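Local coordinates for putative sugar binding protein (Bacteroides vulgatus ATCC 8482, PDB 3KEZ) that probably binds sugars at the outer membrane as a calcium-containing member of the SusD family of nutrient-binding proteins, at residues A[85-99]-A[116-130]. Numbering follows the deposited sequence.
Sequences LYSIIQNCNLILMNV and KGQALAIRGMALFDL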
ATOM      1  N   LEU A  85      -9.168  -0.757 -10.182  1.00  9.28           N
ATOM      2  CA  LEU A  85      -9.539  -1.613  -9.053  1.00  9.76           C
ATOM      3  C   LEU A  85     -10.812  -2.437  -9.341  1.00  9.52           C
ATOM      4  O   LEU A  85     -10.876  -3.626  -8.994  1.00  9.72           O
ATOM      5  CB  LEU A  85      -9.610  -0.795  -7.755  1.00  9.11           C
ATOM      6  CG  LEU A  85      -8.208  -0.350  -7.332  1.00 10.46           C
ATOM      7  CD1 LEU A  85      -8.226   0.732  -6.305  1.00  8.81           C
ATOM      8  CD2 LEU A  85      -7.312  -1.541  -6.903  1.00 17.00           C
ATOM      9  N   TYR A  86     -11.812  -1.847 -10.008  1.00 11.67           N
ATOM     10  CA  TYR A  86     -13.015  -2.583 -10.325  1.00 10.55           C
ATOM     11  C   TYR A  86     -12.762  -3.606 -11.426  1.00 12.64           C
ATOM     12  O   TYR A  86     -13.367  -4.691 -11.431  1.00 10.28           O
ATOM     13  CB  TYR A  86     -14.201  -1.654 -10.662  1.00  8.89           C
ATOM     14  CG  TYR A  86     -14.945  -1.265  -9.390  1.00 12.19           C
ATOM     15  CD1 TYR A  86     -15.582  -2.239  -8.587  1.00 10.18           C
ATOM     16  CD2 TYR A  86     -14.939   0.055  -8.940  1.00 18.49           C
ATOM     17  CE1 TYR A  86     -16.203  -1.899  -7.417  1.00  7.46           C
ATOM     18  CE2 TYR A  86     -15.563   0.414  -7.770  1.00 13.28           C
ATOM     19  CZ  TYR A  86     -16.187  -0.555  -7.003  1.00 10.59           C
ATOM     20  OH  TYR A  86     -16.829  -0.166  -5.867  1.00 10.21           O
ATOM     21  N   SER A  87     -11.865  -3.288 -12.355  1.00 13.36           N
ATOM     22  CA  SER A  87     -11.402  -4.287 -13.334  1.00 10.58           C
ATOM     23  C   SER A  87     -10.798  -5.525 -12.671  1.00 11.60           C
ATOM     24  O   SER A  87     -11.170  -6.666 -12.982  1.00 11.18           O
ATOM     25  CB  SER A  87     -10.369  -3.656 -14.254  1.00 13.49           C
ATOM     26  OG  SER A  87      -9.920  -4.590 -15.194  1.00 16.50           O
ATOM     27  N   ILE A  88      -9.852  -5.292 -11.767  1.00  9.38           N
ATOM     28  CA  ILE A  88      -9.241  -6.320 -10.963  1.00 11.21           C
ATOM     29  C   ILE A  88     -10.299  -7.156 -10.187  1.00 10.05           C
ATOM     30  O   ILE A  88     -10.332  -8.405 -10.262  1.00 10.95           O
ATOM     31  CB  ILE A  88      -8.192  -5.689  -9.986  1.00  9.09           C
ATOM     32  CG1 ILE A  88      -6.977  -5.182 -10.755  1.00 13.02           C
ATOM     33  CG2 ILE A  88      -7.826  -6.687  -8.874  1.00  6.92           C
ATOM     34  CD1 ILE A  88      -6.161  -4.170  -9.979  1.00 14.36           C
ATOM     35  N   ILE A  89     -11.164  -6.473  -9.451  1.00  9.50           N
ATOM     36  CA  ILE A  89     -12.270  -7.164  -8.737  1.00  9.59           C
ATOM     37  C   ILE A  89     -13.150  -8.014  -9.686  1.00  5.95           C
ATOM     38  O   ILE A  89     -13.488  -9.149  -9.371  1.00  9.89           O
ATOM     39  CB  ILE A  89     -13.186  -6.135  -7.938  1.00  9.24           C
ATOM     40  CG1 ILE A  89     -12.372  -5.486  -6.804  1.00  7.87           C
ATOM     41  CG2 ILE A  89     -14.488  -6.838  -7.509  1.00 10.31           C
ATOM     42  CD1 ILE A  89     -13.057  -4.250  -6.064  1.00  7.07           C
ATOM     43  N   GLN A  90     -13.519  -7.481 -10.842  1.00  9.19           N
ATOM     44  CA  GLN A  90     -14.328  -8.288 -11.794  1.00  9.65           C
ATOM     45  C   GLN A  90     -13.643  -9.603 -12.166  1.00  9.95           C
ATOM     46  O   GLN A  90     -14.287 -10.633 -12.229  1.00  8.23           O
ATOM     47  CB  GLN A  90     -14.636  -7.527 -13.090  1.00 11.43           C
ATOM     48  CG  GLN A  90     -15.741  -6.539 -13.022  1.00 19.14           C
ATOM     49  CD  GLN A  90     -17.097  -7.181 -12.833  1.00 18.69           C
ATOM     50  OE1 GLN A  90     -17.652  -7.788 -13.756  1.00 21.76           O
ATOM     51  NE2 GLN A  90     -17.643  -7.038 -11.645  1.00  9.71           N
ATOM     52  N   ASN A  91     -12.329  -9.572 -12.422  1.00 12.02           N
ATOM     53  CA  ASN A  91     -11.608 -10.813 -12.774  1.00 10.27           C
ATOM     54  C   ASN A  91     -11.393 -11.767 -11.598  1.00  8.25           C
ATOM     55  O   ASN A  91     -11.340 -13.015 -11.773  1.00  9.44           O
ATOM     56  CB  ASN A  91     -10.302 -10.460 -13.503  1.00 11.05           C
ATOM     57  CG  ASN A  91     -10.571  -9.973 -14.930  1.00 14.72           C
ATOM     58  OD1 ASN A  91     -10.917 -10.764 -15.792  1.00 11.97           O
ATOM     59  ND2 ASN A  91     -10.487  -8.669 -15.150  1.00 21.33           N
ATOM     60  N   CYS A  92     -11.265 -11.201 -10.395  1.00 11.12           N
ATOM     61  CA  CYS A  92     -11.270 -12.013  -9.190  1.00 10.37           C
ATOM     62  C   CYS A  92     -12.602 -12.738  -9.054  1.00  9.83           C
ATOM     63  O   CYS A  92     -12.617 -13.909  -8.771  1.00  8.49           O
ATOM     64  CB  CYS A  92     -11.032 -11.180  -7.939  1.00 11.90           C
ATOM     65  SG  CYS A  92      -9.337 -10.476  -7.798  1.00 13.30           S
ATOM     66  N   ASN A  93     -13.714 -12.014  -9.237  1.00 10.47           N
ATOM     67  CA  ASN A  93     -15.067 -12.592  -9.252  1.00  8.48           C
ATOM     68  C   ASN A  93     -15.230 -13.681 -10.276  1.00 11.17           C
ATOM     69  O   ASN A  93     -15.798 -14.730  -9.973  1.00  9.56           O
ATOM     70  CB  ASN A  93     -16.120 -11.500  -9.499  1.00  9.50           C
ATOM     71  CG  ASN A  93     -16.168 -10.486  -8.364  1.00  9.05           C
ATOM     72  OD1 ASN A  93     -15.580 -10.726  -7.299  1.00  9.57           O
ATOM     73  ND2 ASN A  93     -16.861  -9.365  -8.569  1.00  7.91           N
ATOM     74  N   LEU A  94     -14.712 -13.446 -11.483  1.00 10.10           N
ATOM     75  CA  LEU A  94     -14.709 -14.477 -12.523  1.00 11.86           C
ATOM     76  C   LEU A  94     -14.076 -15.754 -11.994  1.00 10.70           C
ATOM     77  O   LEU A  94     -14.653 -16.849 -12.144  1.00 13.69           O
ATOM     78  CB  LEU A  94     -13.976 -14.006 -13.783  1.00 11.39           C
ATOM     79  CG  LEU A  94     -13.905 -15.009 -14.943  1.00 11.21           C
ATOM     80  CD1 LEU A  94     -15.309 -15.388 -15.465  1.00 11.30           C
ATOM     81  CD2 LEU A  94     -13.039 -14.466 -16.069  1.00 16.11           C
ATOM     82  N   ILE A  95     -12.915 -15.628 -11.361  1.00 10.67           N
ATOM     83  CA  ILE A  95     -12.243 -16.790 -10.805  1.00 10.12           C
ATOM     84  C   ILE A  95     -13.108 -17.421  -9.717  1.00  9.00           C
ATOM     85  O   ILE A  95     -13.325 -18.638  -9.697  1.00  9.39           O
ATOM     86  CB  ILE A  95     -10.854 -16.443 -10.197  1.00  7.98           C
ATOM     87  CG1 ILE A  95      -9.839 -16.246 -11.305  1.00  9.66           C
ATOM     88  CG2 ILE A  95     -10.358 -17.569  -9.221  1.00  9.84           C
ATOM     89  CD1 ILE A  95      -8.529 -15.503 -10.852  1.00 15.55           C
ATOM     90  N   LEU A  96     -13.585 -16.589  -8.803  1.00 12.31           N
ATOM     91  CA  LEU A  96     -14.196 -17.101  -7.568  1.00 10.13           C
ATOM     92  C   LEU A  96     -15.534 -17.783  -7.848  1.00 12.23           C
ATOM     93  O   LEU A  96     -15.869 -18.750  -7.175  1.00 10.22           O
ATOM     94  CB  LEU A  96     -14.295 -16.001  -6.498  1.00 12.04           C
ATOM     95  CG  LEU A  96     -12.906 -15.629  -5.972  1.00 12.99           C
ATOM     96  CD1 LEU A  96     -12.939 -14.394  -5.091  1.00  9.46           C
ATOM     97  CD2 LEU A  96     -12.253 -16.893  -5.265  1.00  8.08           C
HETATM   98  N   MSE A  97     -16.255 -17.324  -8.880  1.00  8.72           N
HETATM   99  CA  MSE A  97     -17.518 -17.927  -9.236  1.00 11.17           C
HETATM  100  C   MSE A  97     -17.338 -19.264  -9.971  1.00 13.73           C
HETATM  101  O   MSE A  97     -18.306 -20.009 -10.170  1.00 16.42           O
HETATM  102  CB  MSE A  97     -18.334 -16.967 -10.119  1.00 10.62           C
HETATM  103  CG  MSE A  97     -18.805 -15.695  -9.440  1.00 14.00           C
HETATM  104 SE   MSE A  97     -19.571 -14.504 -10.775  0.75 12.29          SE
HETATM  105  CE  MSE A  97     -21.264 -15.344 -10.960  1.00 16.89           C
ATOM    106  N   ASN A  98     -16.115 -19.587 -10.359  1.00 10.44           N
ATOM    107  CA  ASN A  98     -15.879 -20.750 -11.206  1.00 13.00           C
ATOM    108  C   ASN A  98     -14.945 -21.779 -10.620  1.00 13.57           C
ATOM    109  O   ASN A  98     -15.128 -22.975 -10.840  1.00 14.23           O
ATOM    110  CB  ASN A  98     -15.383 -20.287 -12.583  1.00 10.50           C
ATOM    111  CG  ASN A  98     -16.503 -19.770 -13.434  1.00 18.58           C
ATOM    112  OD1 ASN A  98     -17.224 -20.544 -14.063  1.00 18.20           O
ATOM    113  ND2 ASN A  98     -16.696 -18.461 -13.427  1.00  9.99           N
ATOM    114  N   VAL A  99     -13.986 -21.324  -9.823  1.00 13.10           N
ATOM    115  CA  VAL A  99     -12.907 -22.179  -9.401  1.00 15.18           C
ATOM    116  C   VAL A  99     -13.374 -23.412  -8.643  1.00 16.78           C
ATOM    117  O   VAL A  99     -12.767 -24.474  -8.782  1.00 15.85           O
ATOM    118  CB  VAL A  99     -11.822 -21.420  -8.558  1.00 14.65           C
ATOM    119  CG1 VAL A  99     -12.410 -20.911  -7.260  1.00 13.20           C
ATOM    120  CG2 VAL A  99     -10.650 -22.332  -8.308  1.00 14.44           C
ATOM    121  N   LYS A 116      -7.254 -19.932  -5.743  1.00 13.60           N
ATOM    122  CA  LYS A 116      -8.443 -19.314  -5.169  1.00 13.33           C
ATOM    123  C   LYS A 116      -8.057 -18.297  -4.095  1.00 10.11           C
ATOM    124  O   LYS A 116      -8.643 -17.222  -4.014  1.00  8.36           O
ATOM    125  CB  LYS A 116      -9.363 -20.399  -4.595  1.00 14.26           C
ATOM    126  CG  LYS A 116     -10.633 -19.911  -3.879  1.00 13.66           C
ATOM    127  CD  LYS A 116     -11.459 -21.130  -3.325  1.00 15.54           C
ATOM    128  CE  LYS A 116     -12.610 -20.651  -2.435  1.00 10.73           C
ATOM    129  NZ  LYS A 116     -13.488 -21.753  -1.972  1.00 16.78           N
ATOM    130  N   GLY A 117      -7.096 -18.653  -3.247  1.00  9.34           N
ATOM    131  CA  GLY A 117      -6.585 -17.715  -2.240  1.00  9.39           C
ATOM    132  C   GLY A 117      -6.006 -16.444  -2.815  1.00  9.63           C
ATOM    133  O   GLY A 117      -6.180 -15.344  -2.277  1.00 10.11           O
ATOM    134  N   GLN A 118      -5.289 -16.568  -3.918  1.00 10.85           N
ATOM    135  CA  GLN A 118      -4.756 -15.366  -4.575  1.00 10.62           C
ATOM    136  C   GLN A 118      -5.884 -14.411  -5.005  1.00  7.94           C
ATOM    137  O   GLN A 118      -5.824 -13.218  -4.740  1.00  9.93           O
ATOM    138  CB  GLN A 118      -3.852 -15.740  -5.756  1.00  8.04           C
ATOM    139  CG  GLN A 118      -2.552 -16.439  -5.366  1.00 11.53           C
ATOM    140  CD  GLN A 118      -1.687 -16.676  -6.594  1.00 11.56           C
ATOM    141  OE1 GLN A 118      -1.562 -15.792  -7.422  1.00  9.09           O
ATOM    142  NE2 GLN A 118      -1.092 -17.850  -6.703  1.00 10.06           N
ATOM    143  N   ALA A 119      -6.927 -14.967  -5.603  1.00 11.10           N
ATOM    144  CA  ALA A 119      -8.092 -14.196  -6.052  1.00  8.14           C
ATOM    145  C   ALA A 119      -8.818 -13.500  -4.899  1.00  8.73           C
ATOM    146  O   ALA A 119      -9.199 -12.325  -5.013  1.00  9.20           O
ATOM    147  CB  ALA A 119      -9.049 -15.093  -6.803  1.00  8.52           C
ATOM    148  N   LEU A 120      -8.992 -14.220  -3.788  1.00  8.78           N
ATOM    149  CA  LEU A 120      -9.580 -13.672  -2.569  1.00  8.51           C
ATOM    150  C   LEU A 120      -8.722 -12.539  -1.964  1.00  9.66           C
ATOM    151  O   LEU A 120      -9.251 -11.492  -1.640  1.00  8.58           O
ATOM    152  CB  LEU A 120      -9.785 -14.771  -1.520  1.00  6.89           C
ATOM    153  CG  LEU A 120     -10.998 -15.669  -1.793  1.00  7.71           C
ATOM    154  CD1 LEU A 120     -10.956 -16.944  -0.971  1.00 13.55           C
ATOM    155  CD2 LEU A 120     -12.283 -14.865  -1.510  1.00 10.61           C
ATOM    156  N   ALA A 121      -7.415 -12.765  -1.809  1.00  8.51           N
ATOM    157  CA  ALA A 121      -6.533 -11.737  -1.279  1.00 10.31           C
ATOM    158  C   ALA A 121      -6.522 -10.467  -2.121  1.00 10.08           C
ATOM    159  O   ALA A 121      -6.626  -9.360  -1.600  1.00 11.02           O
ATOM    160  CB  ALA A 121      -5.104 -12.304  -1.090  1.00 11.19           C
ATOM    161  N   ILE A 122      -6.449 -10.633  -3.437  1.00  9.10           N
ATOM    162  CA  ILE A 122      -6.463  -9.549  -4.376  1.00 10.60           C
ATOM    163  C   ILE A 122      -7.788  -8.791  -4.317  1.00 12.46           C
ATOM    164  O   ILE A 122      -7.775  -7.597  -4.268  1.00  9.67           O
ATOM    165  CB  ILE A 122      -6.134 -10.030  -5.807  1.00 10.80           C
ATOM    166  CG1 ILE A 122      -4.660 -10.441  -5.856  1.00 10.94           C
ATOM    167  CG2 ILE A 122      -6.312  -8.929  -6.853  1.00  7.92           C
ATOM    168  CD1 ILE A 122      -4.245 -11.267  -7.090  1.00 10.13           C
ATOM    169  N   ARG A 123      -8.921  -9.484  -4.263  1.00 11.49           N
ATOM    170  CA  ARG A 123     -10.204  -8.793  -4.148  1.00  8.85           C
ATOM    171  C   ARG A 123     -10.286  -7.969  -2.865  1.00 10.39           C
ATOM    172  O   ARG A 123     -10.817  -6.868  -2.886  1.00  9.24           O
ATOM    173  CB  ARG A 123     -11.397  -9.751  -4.243  1.00  8.07           C
ATOM    174  CG  ARG A 123     -12.745  -9.020  -4.385  1.00  7.41           C
ATOM    175  CD  ARG A 123     -13.843 -10.003  -4.780  1.00 13.27           C
ATOM    176  NE  ARG A 123     -14.147 -10.932  -3.692  1.00  8.88           N
ATOM    177  CZ  ARG A 123     -15.023 -11.938  -3.749  1.00  6.72           C
ATOM    178  NH1 ARG A 123     -15.719 -12.173  -4.863  1.00  8.01           N
ATOM    179  NH2 ARG A 123     -15.218 -12.695  -2.669  1.00  9.08           N
ATOM    180  N   GLY A 124      -9.792  -8.529  -1.752  1.00 11.63           N
ATOM    181  CA  GLY A 124      -9.751  -7.815  -0.477  1.00 12.37           C
ATOM    182  C   GLY A 124      -8.870  -6.569  -0.540  1.00 11.42           C
ATOM    183  O   GLY A 124      -9.260  -5.502  -0.064  1.00 13.92           O
HETATM  184  N   MSE A 125      -7.670  -6.725  -1.109  1.00 11.60           N
HETATM  185  CA  MSE A 125      -6.764  -5.617  -1.337  1.00 10.44           C
HETATM  186  C   MSE A 125      -7.411  -4.541  -2.166  1.00  9.82           C
HETATM  187  O   MSE A 125      -7.332  -3.344  -1.835  1.00  9.41           O
HETATM  188  CB  MSE A 125      -5.482  -6.101  -2.016  1.00  8.96           C
HETATM  189  CG  MSE A 125      -4.476  -5.011  -2.255  1.00 11.75           C
HETATM  190 SE   MSE A 125      -3.009  -5.737  -3.332  0.75 11.66          SE
HETATM  191  CE  MSE A 125      -2.500  -7.242  -2.191  1.00 16.33           C
ATOM    192  N   ALA A 126      -8.010  -4.943  -3.273  1.00  9.24           N
ATOM    193  CA  ALA A 126      -8.551  -3.947  -4.215  1.00  9.10           C
ATOM    194  C   ALA A 126      -9.734  -3.196  -3.586  1.00 10.58           C
ATOM    195  O   ALA A 126      -9.844  -1.963  -3.733  1.00  8.52           O
ATOM    196  CB  ALA A 126      -8.953  -4.609  -5.542  1.00  9.59           C
ATOM    197  N   LEU A 127     -10.619  -3.921  -2.887  1.00  9.77           N
ATOM    198  CA  LEU A 127     -11.758  -3.268  -2.248  1.00  8.16           C
ATOM    199  C   LEU A 127     -11.263  -2.393  -1.074  1.00 10.22           C
ATOM    200  O   LEU A 127     -11.791  -1.308  -0.861  1.00  8.28           O
ATOM    201  CB  LEU A 127     -12.840  -4.257  -1.795  1.00  9.87           C
ATOM    202  CG  LEU A 127     -14.116  -3.705  -1.091  1.00 11.21           C
ATOM    203  CD1 LEU A 127     -14.774  -2.662  -1.955  1.00 15.30           C
ATOM    204  CD2 LEU A 127     -15.072  -4.881  -0.771  1.00  9.55           C
ATOM    205  N   PHE A 128     -10.222  -2.826  -0.367  1.00 10.67           N
ATOM    206  CA  PHE A 128      -9.620  -1.990   0.698  1.00 10.74           C
ATOM    207  C   PHE A 128      -9.100  -0.667   0.111  1.00 11.90           C
ATOM    208  O   PHE A 128      -9.375   0.412   0.656  1.00  9.38           O
ATOM    209  CB  PHE A 128      -8.521  -2.757   1.441  1.00 11.22           C
ATOM    210  CG  PHE A 128      -7.824  -1.959   2.524  1.00 11.44           C
ATOM    211  CD1 PHE A 128      -8.516  -1.471   3.614  1.00 10.06           C
ATOM    212  CD2 PHE A 128      -6.440  -1.748   2.477  1.00 10.18           C
ATOM    213  CE1 PHE A 128      -7.845  -0.793   4.641  1.00 13.38           C
ATOM    214  CE2 PHE A 128      -5.795  -1.060   3.465  1.00 10.21           C
ATOM    215  CZ  PHE A 128      -6.477  -0.611   4.557  1.00 10.40           C
ATOM    216  N   ASP A 129      -8.400  -0.733  -1.022  1.00 10.43           N
ATOM    217  CA  ASP A 129      -7.911   0.486  -1.640  1.00 11.11           C
ATOM    218  C   ASP A 129      -9.057   1.389  -2.088  1.00  7.53           C
ATOM    219  O   ASP A 129      -9.014   2.602  -1.870  1.00 11.23           O
ATOM    220  CB  ASP A 129      -6.911   0.191  -2.780  1.00  5.82           C
ATOM    221  CG  ASP A 129      -5.489   0.089  -2.288  1.00 20.10           C
ATOM    222  OD1 ASP A 129      -5.120   0.977  -1.495  1.00 22.85           O
ATOM    223  OD2 ASP A 129      -4.747  -0.872  -2.651  1.00 16.98           O
ATOM    224  N   LEU A 130     -10.096   0.826  -2.694  1.00 10.00           N
ATOM    225  CA  LEU A 130     -11.231   1.656  -3.085  1.00 11.33           C
ATOM    226  C   LEU A 130     -11.832   2.306  -1.823  1.00 11.84           C
ATOM    227  O   LEU A 130     -12.179   3.464  -1.832  1.00 10.30           O
ATOM    228  CB  LEU A 130     -12.314   0.867  -3.846  1.00 10.47           C
ATOM    229  CG  LEU A 130     -12.089   0.514  -5.326  1.00 11.47           C
ATOM    230  CD1 LEU A 130     -13.052  -0.596  -5.751  1.00 13.92           C
ATOM    231  CD2 LEU A 130     -12.284   1.727  -6.206  1.00  9.72           C
TER
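Arg123 reaches across to Asn93, and its NH1 donates to OD1 of Asn93 at 2.8 Å with an almost straight N-H...O angle of 169°. The acceptor lies in the guanidinium plane, whereas NH1 approaches tilted from the plane of the Asn93 carbonyl. CG of Arg123 points anti to the backbone N, and the bend at chi3 (69°) then turns the guanidinium along the neighbouring helix, where CD1 of Leu96 lies over the centre of one face, 3.5 Å from CZ of Arg123. Leu96 itself is a knob among Lys116, Ala119, Leu120 and Arg123. Toward the other end, Ile89 enters the hole formed by Arg123, Ala126, Leu127 and Leu130, with its CD1 meeting CD1 of Leu130 at 3.7 Å. The same Leu130 methyl sits over a face of the Tyr86 ring, a CH-pi contact 3.5 Å from the centroid. Small residues let the backbones approach: CA of Cys92 lies 5.0 Å from CA of Ala119. Beside them, CG2 of Ile88 is pressed tightly against CG2 of Ile122 at 3.4 Å. Further out, Asp176 of helix 166-183 forms a salt bridge with NE of Arg123, and the carbonyl of Val151 accepts from ND2 of Asn93, so each group has a second polar partner besides the bond they share. A leucine in place of Arg123 lacks the guanidinium, which would probably leave the Asp176 carboxylate without its mate, OD1 of Asn93 without this donor and Leu96 without the flat surface against which it rests. Helix 20-34 packs against Ile88, Ile95 and Ile122. The axes of segments 85-96 and 116-130 approach to 9.0 Å at 152°, a nearly antiparallel helix pair with knobs-into-holes packing, consistent with the TPR-like helical scaffold of SusD proteins.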